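Local atomic coordinates of hypothetical protein, IPT/TIG domain protein (Bacteroides ovatus, PDB entry 4HW6), a protein that is of unknown function but, with an IPT/TIG domain joined to a six-bladed beta-propeller, probably binds carbohydrate as an auxiliary nutrient-binding protein. Residues T377-G389 with G393-T405. Residues are numbered along the deposited sequence; the frame is centred on the assembly and turned at random.
Sequences TTYAGRGNSREWG and GELRSQALFNHPT
A380 and F401 meet at the apolar centre, where A380 CB lies 3.9 Å from F401 CE2 and the ring turns its edge to the A380 carbonyl carbon. A small residue suits this place, since L395 CB packs on the same methyl and I429 of strand 425-431 touches A380, L395 and Y379, while F401 lies on R427. The Y379 ring offers a face to L395 CD1, a CH-pi contact 3.8 Å from the centroid. Y379 carries its CG anti to the backbone N (chi1 -179°), and the ring reaches back under the leucine although its CB starts off the other way. L400 fills the loop of 382-389: its CD2 lies 3.5 Å from G383 O and its CB packs against G389, where a bare glycine backbone allows close approach.

Main-chain bonds surround these groups. G381 N gives a nearly straight bond of 2.8 Å to L395 O (170° at the hydrogen), G383 N reaches A399 O, N384 N bonds to S397 O, and G389 N to F401 O. G383, with no side chain, brings its CA to 3.4 Å from R396 O, against the 396-398 backbone.

At the polar edge, R396 bends at chi2 and chi3 to lay one guanidinium face over T378 CB; its NH1 bonds weakly to T378 O and to water 1, which also takes the N-H of T378. Water 2 joins R396 NE to G381 O, while water 3 links R382 N, E387 O and F401 N. The T378 hydroxyl turns elsewhere, to D326 and W324.

The contact joins the end of strand 375-380 to the connection between 393-394 and 404-410, outermost strands of the neighbouring sheet. Its chemistry implies that four backbone bonds probably set how the loops lie, while L395, L400 and F401 fill between them.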
loop_
_atom_site.group_PDB
_atom_site.type_symbol
_atom_site.label_atom_id
_atom_site.label_comp_id
_atom_site.label_asym_id
_atom_site.label_seq_id
_atom_site.Cartn_x
_atom_site.Cartn_y
_atom_site.Cartn_z
ATOM N N THR A 377 10.974 10.512 6.605
ATOM C CA THR A 377 11.721 9.364 7.145
ATOM C C THR A 377 11.671 8.240 6.110
ATOM O O THR A 377 10.799 8.246 5.247
ATOM C CB THR A 377 11.119 8.870 8.464
ATOM O OG1 THR A 377 9.760 8.486 8.220
ATOM C CG2 THR A 377 11.192 9.967 9.542
ATOM N N THR A 378 12.636 7.341 6.138
ATOM C CA THR A 378 12.656 6.218 5.209
ATOM C C THR A 378 11.962 4.995 5.834
ATOM O O THR A 378 12.290 4.591 6.932
ATOM C CB THR A 378 14.091 5.933 4.750
ATOM O OG1 THR A 378 14.560 7.097 4.034
ATOM C CG2 THR A 378 14.136 4.687 3.813
ATOM N N TYR A 379 10.948 4.474 5.159
ATOM C CA TYR A 379 10.189 3.337 5.666
ATOM C C TYR A 379 10.783 1.986 5.260
ATOM O O TYR A 379 10.844 1.067 6.103
ATOM C CB TYR A 379 8.757 3.451 5.170
ATOM C CG TYR A 379 7.767 2.392 5.596
ATOM C CD1 TYR A 379 7.454 2.159 6.955
ATOM C CD2 TYR A 379 7.088 1.656 4.645
ATOM C CE1 TYR A 379 6.497 1.212 7.319
ATOM C CE2 TYR A 379 6.141 0.712 4.999
ATOM C CZ TYR A 379 5.857 0.481 6.319
ATOM O OH TYR A 379 4.907 -0.469 6.623
ATOM N N ALA A 380 11.226 1.864 4.004
ATOM C CA ALA A 380 11.749 0.598 3.489
ATOM C C ALA A 380 12.780 0.802 2.382
ATOM O O ALA A 380 12.660 1.744 1.585
ATOM C CB ALA A 380 10.582 -0.281 3.001
ATOM N N GLY A 381 13.759 -0.101 2.325
ATOM C CA GLY A 381 14.769 -0.115 1.263
ATOM C C GLY A 381 16.148 0.200 1.772
ATOM O O GLY A 381 16.317 0.544 2.948
ATOM N N ARG A 382 17.126 0.064 0.877
ATOM C CA ARG A 382 18.544 0.327 1.138
ATOM C C ARG A 382 19.103 -0.574 2.267
ATOM O O ARG A 382 19.969 -0.170 3.054
ATOM C CB ARG A 382 18.771 1.813 1.426
ATOM C CG ARG A 382 18.339 2.709 0.278
ATOM C CD ARG A 382 18.522 4.160 0.628
ATOM N NE ARG A 382 19.912 4.589 0.588
ATOM C CZ ARG A 382 20.508 5.114 -0.488
ATOM N NH1 ARG A 382 19.861 5.187 -1.643
ATOM N NH2 ARG A 382 21.776 5.518 -0.417
ATOM N N GLY A 383 18.602 -1.801 2.314
ATOM C CA GLY A 383 19.099 -2.808 3.246
ATOM C C GLY A 383 20.442 -3.386 2.840
ATOM O O GLY A 383 20.968 -3.097 1.765
ATOM N N ASN A 384 21.026 -4.191 3.722
ATOM C CA ASN A 384 22.252 -4.945 3.385
ATOM C C ASN A 384 23.428 -3.989 3.015
ATOM O O ASN A 384 24.327 -4.377 2.301
ATOM C CB ASN A 384 21.964 -5.958 2.225
ATOM C CG ASN A 384 21.433 -7.318 2.710
ATOM O OD1 ASN A 384 20.212 -7.620 2.662
ATOM N ND2 ASN A 384 22.348 -8.158 3.169
ATOM N N SER A 385 23.402 -2.746 3.506
ATOM C CA SER A 385 24.405 -1.702 3.180
ATOM C C SER A 385 24.548 -1.410 1.685
ATOM O O SER A 385 25.637 -1.057 1.211
ATOM C CB SER A 385 25.782 -2.052 3.771
ATOM O OG SER A 385 25.660 -2.480 5.113
ATOM N N ARG A 386 23.444 -1.546 0.955
ATOM C CA ARG A 386 23.406 -1.358 -0.492
ATOM C C ARG A 386 22.297 -0.362 -0.845
ATOM O O ARG A 386 21.532 0.057 0.012
ATOM C CB ARG A 386 23.201 -2.699 -1.176
ATOM C CG ARG A 386 24.321 -3.668 -0.832
ATOM C CD ARG A 386 24.103 -5.066 -1.357
ATOM N NE ARG A 386 24.124 -5.056 -2.807
ATOM C CZ ARG A 386 25.224 -5.105 -3.564
ATOM N NH1 ARG A 386 26.437 -5.183 -3.012
ATOM N NH2 ARG A 386 25.102 -5.061 -4.894
ATOM N N GLU A 387 22.221 0.038 -2.103
ATOM C CA GLU A 387 21.263 1.069 -2.511
ATOM C C GLU A 387 20.097 0.415 -3.202
ATOM O O GLU A 387 18.949 0.565 -2.781
ATOM C CB GLU A 387 21.934 2.079 -3.446
ATOM C CG GLU A 387 23.040 2.868 -2.763
ATOM C CD GLU A 387 23.960 3.547 -3.773
ATOM O OE1 GLU A 387 23.500 4.471 -4.471
ATOM O OE2 GLU A 387 25.132 3.130 -3.884
ATOM N N TRP A 388 20.399 -0.312 -4.268
ATOM C CA TRP A 388 19.373 -0.994 -5.068
ATOM C C TRP A 388 19.658 -2.477 -5.171
ATOM O O TRP A 388 20.792 -2.947 -4.993
ATOM C CB TRP A 388 19.250 -0.396 -6.499
ATOM C CG TRP A 388 20.551 -0.392 -7.307
ATOM C CD1 TRP A 388 21.519 0.585 -7.315
ATOM C CD2 TRP A 388 21.004 -1.404 -8.195
ATOM N NE1 TRP A 388 22.534 0.223 -8.147
ATOM C CE2 TRP A 388 22.238 -0.985 -8.710
ATOM C CE3 TRP A 388 20.487 -2.635 -8.601
ATOM C CZ2 TRP A 388 22.969 -1.755 -9.609
ATOM C CZ3 TRP A 388 21.209 -3.389 -9.492
ATOM C CH2 TRP A 388 22.445 -2.945 -9.979
ATOM N N GLY A 389 18.604 -3.219 -5.492
ATOM C CA GLY A 389 18.700 -4.653 -5.676
ATOM C C GLY A 389 17.330 -5.267 -5.570
ATOM O O GLY A 389 16.315 -4.584 -5.703
ATOM N N GLY A 393 12.603 -9.058 2.897
ATOM C CA GLY A 393 12.936 -9.209 4.307
ATOM C C GLY A 393 12.627 -7.943 5.087
ATOM O O GLY A 393 11.774 -7.143 4.672
ATOM N N GLU A 394 13.373 -7.727 6.177
ATOM C CA GLU A 394 13.113 -6.630 7.108
ATOM C C GLU A 394 13.283 -5.294 6.411
ATOM O O GLU A 394 14.192 -5.121 5.604
ATOM C CB GLU A 394 14.083 -6.666 8.295
ATOM C CG GLU A 394 14.108 -7.934 9.127
ATOM C CD GLU A 394 12.874 -8.110 9.990
ATOM O OE1 GLU A 394 12.406 -7.096 10.558
ATOM O OE2 GLU A 394 12.392 -9.265 10.113
ATOM N N LEU A 395 12.417 -4.338 6.750
ATOM C CA LEU A 395 12.252 -3.123 5.929
ATOM C C LEU A 395 13.528 -2.347 5.661
ATOM O O LEU A 395 13.740 -1.892 4.533
ATOM C CB LEU A 395 11.242 -2.170 6.587
ATOM C CG LEU A 395 9.824 -2.705 6.750
ATOM C CD1 LEU A 395 8.863 -1.576 7.150
ATOM C CD2 LEU A 395 9.319 -3.395 5.498
ATOM N N ARG A 396 14.338 -2.154 6.701
ATOM C CA ARG A 396 15.519 -1.297 6.605
ATOM C C ARG A 396 16.833 -2.069 6.687
ATOM O O ARG A 396 17.837 -1.635 6.133
ATOM C CB ARG A 396 15.477 -0.210 7.690
ATOM C CG ARG A 396 14.343 0.823 7.562
ATOM C CD ARG A 396 14.513 1.756 6.402
ATOM N NE ARG A 396 15.808 2.432 6.447
ATOM C CZ ARG A 396 16.089 3.535 7.132
ATOM N NH1 ARG A 396 15.176 4.151 7.899
ATOM N NH2 ARG A 396 17.322 4.021 7.050
ATOM N N SER A 397 16.849 -3.208 7.361
ATOM C CA SER A 397 18.119 -3.943 7.525
ATOM C C SER A 397 18.430 -4.831 6.328
ATOM O O SER A 397 19.599 -5.115 6.052
ATOM C CB SER A 397 18.116 -4.763 8.816
ATOM O OG SER A 397 17.078 -5.726 8.815
ATOM N N GLN A 398 17.407 -5.244 5.597
ATOM C CA GLN A 398 17.558 -6.271 4.545
ATOM C C GLN A 398 17.023 -5.892 3.165
ATOM O O GLN A 398 17.680 -6.147 2.142
ATOM C CB GLN A 398 16.887 -7.573 4.986
ATOM C CG GLN A 398 17.494 -8.187 6.241
ATOM C CD GLN A 398 16.814 -9.483 6.668
ATOM O OE1 GLN A 398 15.597 -9.644 6.507
ATOM N NE2 GLN A 398 17.595 -10.415 7.209
ATOM N N ALA A 399 15.828 -5.329 3.127
ATOM C CA ALA A 399 15.099 -5.201 1.881
ATOM C C ALA A 399 15.766 -4.239 0.911
ATOM O O ALA A 399 16.296 -3.175 1.313
ATOM C CB ALA A 399 13.682 -4.758 2.125
ATOM N N LEU A 400 15.692 -4.620 -0.367
ATOM C CA LEU A 400 16.191 -3.829 -1.490
ATOM C C LEU A 400 15.161 -3.802 -2.605
ATOM O O LEU A 400 14.540 -4.833 -2.937
ATOM C CB LEU A 400 17.512 -4.392 -2.031
ATOM C CG LEU A 400 18.722 -4.143 -1.143
ATOM C CD1 LEU A 400 19.906 -5.024 -1.556
ATOM C CD2 LEU A 400 19.110 -2.651 -1.127
ATOM N N PHE A 401 15.003 -2.615 -3.173
ATOM C CA PHE A 401 14.164 -2.373 -4.320
ATOM C C PHE A 401 15.052 -1.884 -5.457
ATOM O O PHE A 401 16.214 -1.536 -5.261
ATOM C CB PHE A 401 13.181 -1.243 -4.058
ATOM C CG PHE A 401 12.208 -1.505 -2.921
ATOM C CD1 PHE A 401 11.093 -2.300 -3.117
ATOM C CD2 PHE A 401 12.396 -0.911 -1.687
ATOM C CE1 PHE A 401 10.183 -2.522 -2.082
ATOM C CE2 PHE A 401 11.492 -1.125 -0.658
ATOM C CZ PHE A 401 10.387 -1.934 -0.861
ATOM N N ASN A 402 14.460 -1.765 -6.630
ATOM C CA ASN A 402 15.181 -1.201 -7.792
ATOM C C ASN A 402 14.194 -0.382 -8.591
ATOM O O ASN A 402 13.413 -0.930 -9.390
ATOM C CB ASN A 402 15.807 -2.306 -8.660
ATOM C CG ASN A 402 16.777 -1.769 -9.688
ATOM O OD1 ASN A 402 16.857 -0.546 -9.900
ATOM N ND2 ASN A 402 17.557 -2.677 -10.313
ATOM N N HIS A 403 14.231 0.919 -8.347
ATOM C CA HIS A 403 13.292 1.890 -8.919
ATOM C C HIS A 403 11.845 1.640 -8.497
ATOM O O HIS A 403 10.934 1.481 -9.319
ATOM C CB HIS A 403 13.473 1.973 -10.433
ATOM C CG HIS A 403 14.773 2.574 -10.826
ATOM N ND1 HIS A 403 15.481 2.160 -11.931
ATOM C CD2 HIS A 403 15.497 3.577 -10.270
ATOM C CE1 HIS A 403 16.593 2.875 -12.029
ATOM N NE2 HIS A 403 16.620 3.752 -11.043
ATOM N N PRO A 404 11.614 1.626 -7.177
ATOM C CA PRO A 404 10.238 1.583 -6.743
ATOM C C PRO A 404 9.535 2.853 -7.184
ATOM O O PRO A 404 10.066 3.938 -6.960
ATOM C CB PRO A 404 10.356 1.524 -5.219
ATOM C CG PRO A 404 11.657 2.148 -4.892
ATOM C CD PRO A 404 12.547 1.925 -6.081
ATOM N N THR A 405 8.346 2.741 -7.765
ATOM C CA THR A 405 7.723 3.856 -8.449
ATOM C C THR A 405 6.270 4.103 -8.064
ATOM O O THR A 405 5.878 5.227 -7.790
ATOM C CB THR A 405 7.834 3.641 -9.971
ATOM O OG1 THR A 405 9.223 3.513 -10.313
ATOM C CG2 THR A 405 7.236 4.794 -10.753
HETATM O O HOH W 1 14.278 7.280 8.622
HETATM O O HOH W 2 17.745 1.052 5.207
HETATM O O HOH W 3 16.496 -0.394 -1.884
#